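Local coordinates for beta-L-arabinobiosidase (Bacteroides thetaiotaomicron, PDB 5MQR), which acts as a beta-L-arabinobiosidase on plant pectin, and may also have exo-alpha-sialidase activity, at residues I489-E494 with V532-S537. Residues are numbered along the deposited sequence; the frame is centred on the assembly and turned at random.
With NA (sodium ion), chain I.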
ATOM      1  N   ILE A 489       1.189  16.041 -23.637  1.00 23.19           N
ATOM      2  CA  ILE A 489       1.849  15.373 -22.525  1.00 23.26           C
ATOM      3  C   ILE A 489       1.772  16.292 -21.289  1.00 22.95           C
ATOM      4  O   ILE A 489       2.376  17.368 -21.268  1.00 23.12           O
ATOM      5  CB  ILE A 489       3.319  15.016 -22.862  1.00 23.72           C
ATOM      6  CG1 ILE A 489       3.386  14.137 -24.100  1.00 24.08           C
ATOM      7  CG2 ILE A 489       3.960  14.241 -21.712  1.00 23.63           C
ATOM      8  CD1 ILE A 489       4.786  13.938 -24.622  1.00 24.79           C
ATOM      9  N   ASP A 490       1.024  15.856 -20.283  1.00 22.61           N
ATOM     10  CA  ASP A 490       0.701  16.666 -19.114  1.00 23.28           C
ATOM     11  C   ASP A 490       1.327  16.061 -17.850  1.00 22.61           C
ATOM     12  O   ASP A 490       1.350  14.856 -17.692  1.00 21.42           O
ATOM     13  CB  ASP A 490      -0.826  16.738 -18.906  1.00 23.88           C
ATOM     14  CG  ASP A 490      -1.537  17.644 -19.910  1.00 25.30           C
ATOM     15  OD1 ASP A 490      -0.887  18.144 -20.874  1.00 26.88           O
ATOM     16  OD2 ASP A 490      -2.780  17.831 -19.742  1.00 25.66           O
ATOM     17  N   PHE A 491       1.772  16.922 -16.942  1.00 22.42           N
ATOM     18  CA  PHE A 491       2.284  16.501 -15.639  1.00 22.44           C
ATOM     19  C   PHE A 491       1.289  16.992 -14.599  1.00 22.05           C
ATOM     20  O   PHE A 491       1.099  18.186 -14.463  1.00 22.32           O
ATOM     21  CB  PHE A 491       3.665  17.089 -15.437  1.00 22.55           C
ATOM     22  CG  PHE A 491       4.623  16.720 -16.530  1.00 22.89           C
ATOM     23  CD1 PHE A 491       4.683  17.471 -17.704  1.00 23.39           C
ATOM     24  CD2 PHE A 491       5.418  15.590 -16.418  1.00 22.60           C
ATOM     25  CE1 PHE A 491       5.554  17.120 -18.727  1.00 23.90           C
ATOM     26  CE2 PHE A 491       6.288  15.237 -17.429  1.00 23.15           C
ATOM     27  CZ  PHE A 491       6.361  15.999 -18.586  1.00 23.57           C
ATOM     28  N   LEU A 492       0.647  16.062 -13.907  1.00 21.83           N
ATOM     29  CA  LEU A 492      -0.519  16.365 -13.071  1.00 22.23           C
ATOM     30  C   LEU A 492      -0.304  16.109 -11.582  1.00 22.05           C
ATOM     31  O   LEU A 492       0.353  15.155 -11.201  1.00 20.72           O
ATOM     32  CB  LEU A 492      -1.723  15.521 -13.453  1.00 22.15           C
ATOM     33  CG  LEU A 492      -2.352  15.513 -14.828  1.00 23.13           C
ATOM     34  CD1 LEU A 492      -3.679  14.767 -14.767  1.00 23.24           C
ATOM     35  CD2 LEU A 492      -2.567  16.917 -15.339  1.00 24.18           C
ATOM     36  N   ASP A 493      -0.934  16.947 -10.762  1.00 22.85           N
ATOM     37  CA  ASP A 493      -1.092  16.673  -9.349  1.00 22.98           C
ATOM     38  C   ASP A 493      -2.378  15.859  -9.086  1.00 23.19           C
ATOM     39  O   ASP A 493      -3.083  15.395  -9.998  1.00 22.19           O
ATOM     40  CB  ASP A 493      -0.942  17.979  -8.519  1.00 23.39           C
ATOM     41  CG  ASP A 493      -2.227  18.829  -8.422  1.00 24.64           C
ATOM     42  OD1 ASP A 493      -3.252  18.536  -9.091  1.00 24.54           O
ATOM     43  OD2 ASP A 493      -2.203  19.810  -7.635  1.00 24.47           O
ATOM     44  N   GLU A 494      -2.624  15.631  -7.817  1.00 24.59           N
ATOM     45  CA  GLU A 494      -3.750  14.808  -7.358  1.00 26.18           C
ATOM     46  C   GLU A 494      -5.099  15.475  -7.551  1.00 24.87           C
ATOM     47  O   GLU A 494      -6.099  14.822  -7.333  1.00 23.54           O
ATOM     48  CB  GLU A 494      -3.583  14.460  -5.868  1.00 29.05           C
ATOM     49  CG  GLU A 494      -3.378  15.711  -5.000  1.00 32.60           C
ATOM     50  CD  GLU A 494      -3.481  15.488  -3.509  1.00 36.81           C
ATOM     51  OE1 GLU A 494      -3.943  14.400  -3.053  1.00 40.55           O
ATOM     52  OE2 GLU A 494      -3.105  16.453  -2.802  1.00 39.44           O
ATOM     53  N   VAL A 532      13.331  11.920 -24.941  1.00 28.02           N
ATOM     54  CA  VAL A 532      12.839  13.091 -24.232  1.00 28.16           C
ATOM     55  C   VAL A 532      13.099  12.936 -22.754  1.00 27.56           C
ATOM     56  O   VAL A 532      12.802  11.880 -22.203  1.00 27.49           O
ATOM     57  CB  VAL A 532      11.328  13.288 -24.409  1.00 27.87           C
ATOM     58  CG1 VAL A 532      10.896  14.616 -23.790  1.00 27.91           C
ATOM     59  CG2 VAL A 532      10.978  13.257 -25.891  1.00 28.68           C
ATOM     60  N   GLU A 533      13.675  13.974 -22.137  1.00 27.41           N
ATOM     61  CA  GLU A 533      13.834  14.022 -20.672  0.50 27.11           C
ATOM     62  C   GLU A 533      13.275  15.342 -20.170  1.00 26.73           C
ATOM     63  O   GLU A 533      13.607  16.404 -20.657  1.00 27.76           O
ATOM     64  CB  GLU A 533      15.292  13.848 -20.190  0.50 27.67           C
ATOM     65  CG  GLU A 533      15.379  13.641 -18.662  0.50 27.51           C
ATOM     66  CD  GLU A 533      16.751  13.236 -18.140  0.50 27.98           C
ATOM     67  OE1 GLU A 533      17.721  13.278 -18.915  0.50 28.68           O
ATOM     68  OE2 GLU A 533      16.860  12.885 -16.930  0.50 28.32           O
ATOM     69  N   ALA A 534      12.381  15.260 -19.203  1.00 26.17           N
ATOM     70  CA  ALA A 534      11.782  16.425 -18.593  1.00 25.51           C
ATOM     71  C   ALA A 534      12.212  16.459 -17.114  1.00 25.06           C
ATOM     72  O   ALA A 534      12.067  15.461 -16.397  1.00 24.42           O
ATOM     73  CB  ALA A 534      10.279  16.370 -18.733  1.00 24.85           C
ATOM     74  N   VAL A 535      12.741  17.604 -16.673  1.00 24.85           N
ATOM     75  CA  VAL A 535      13.134  17.819 -15.289  1.00 24.57           C
ATOM     76  C   VAL A 535      12.264  18.938 -14.712  1.00 24.29           C
ATOM     77  O   VAL A 535      12.314  20.069 -15.205  1.00 24.05           O
ATOM     78  CB  VAL A 535      14.618  18.203 -15.197  1.00 25.24           C
ATOM     79  CG1 VAL A 535      15.037  18.389 -13.735  1.00 24.73           C
ATOM     80  CG2 VAL A 535      15.458  17.154 -15.927  1.00 25.73           C
ATOM     81  N   LEU A 536      11.468  18.587 -13.695  1.00 23.51           N
ATOM     82  CA  LEU A 536      10.484  19.456 -13.079  1.00 23.66           C
ATOM     83  C   LEU A 536      10.839  19.686 -11.604  1.00 23.66           C
ATOM     84  O   LEU A 536      11.199  18.748 -10.900  1.00 22.96           O
ATOM     85  CB  LEU A 536       9.090  18.843 -13.150  1.00 23.13           C
ATOM     86  CG  LEU A 536       8.535  18.582 -14.550  1.00 23.82           C
ATOM     87  CD1 LEU A 536       8.947  17.209 -15.069  1.00 23.50           C
ATOM     88  CD2 LEU A 536       7.026  18.710 -14.539  1.00 23.55           C
ATOM     89  N   SER A 537      10.695  20.923 -11.144  1.00 24.02           N
ATOM     90  CA  SER A 537      10.894  21.266  -9.722  1.00 24.46           C
ATOM     91  C   SER A 537       9.695  22.071  -9.243  1.00 24.03           C
ATOM     92  O   SER A 537       9.441  23.153  -9.768  1.00 24.73           O
ATOM     93  CB  SER A 537      12.190  22.072  -9.531  1.00 25.12           C
ATOM     94  OG  SER A 537      12.312  22.554  -8.204  1.00 25.07           O
TER
HETATM   95 NA    NA I1208      -8.057  14.967  -5.841  1.00 30.96          NA
HETATM   96  O   HOH W   1     -10.005  15.762  -4.904  1.00 35.68           O
HETATM   97  O   HOH W   2      -7.956  12.878  -5.775  1.00 31.45           O
HETATM   98  O   HOH W   3      -7.257  15.463  -3.498  1.00 32.14           O
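The Phe491 ring presents one face to Leu536, whose CD2 lies 4.1 Å from the ring centroid and 27° off the ring normal, the geometry of a CH-pi contact. That methyl sits toward the root of the ring, with CD2 of Leu536 3.7 Å from CG of Phe491. The second methyl, CD1, lies over the same face but displaced to its rim, 4.1 Å from Phe491 CE2, so both branches of the leucine rest on one face. At the far end, Phe491 CZ meets the Ala534 CB at 3.9 Å, the methyl approaching the ring obliquely. Both Phe491 and Leu536 turn their CB toward the other strand, and with CG anti to the carbonyl carbon (chi1 -56° and -61°) ring and methyls meet between the sheets.

Strands 487-492 and 530-537 belong to different sheets, and the CA atoms of Phe491 and Leu536 are 9.1 Å apart; apolar side chains alone bridge them, as expected for facing layers of a beta-sandwich in this CBM-like region. Ile543 and Cys499 each touch both Phe491 and Leu536, while Val473 and Ile567 also pack on the phenylalanine, extending the buried interior. Asp490, adjacent to Phe491 in sequence, instead forms salt bridges with Arg501 and Arg570. Past the strand end, the backbone O of Glu494 coordinates a sodium ion at 2.5 Å; Gln44 O, Asn495 OD1 and three waters are its other ligands, tying this loop to the N-terminal part of the chain.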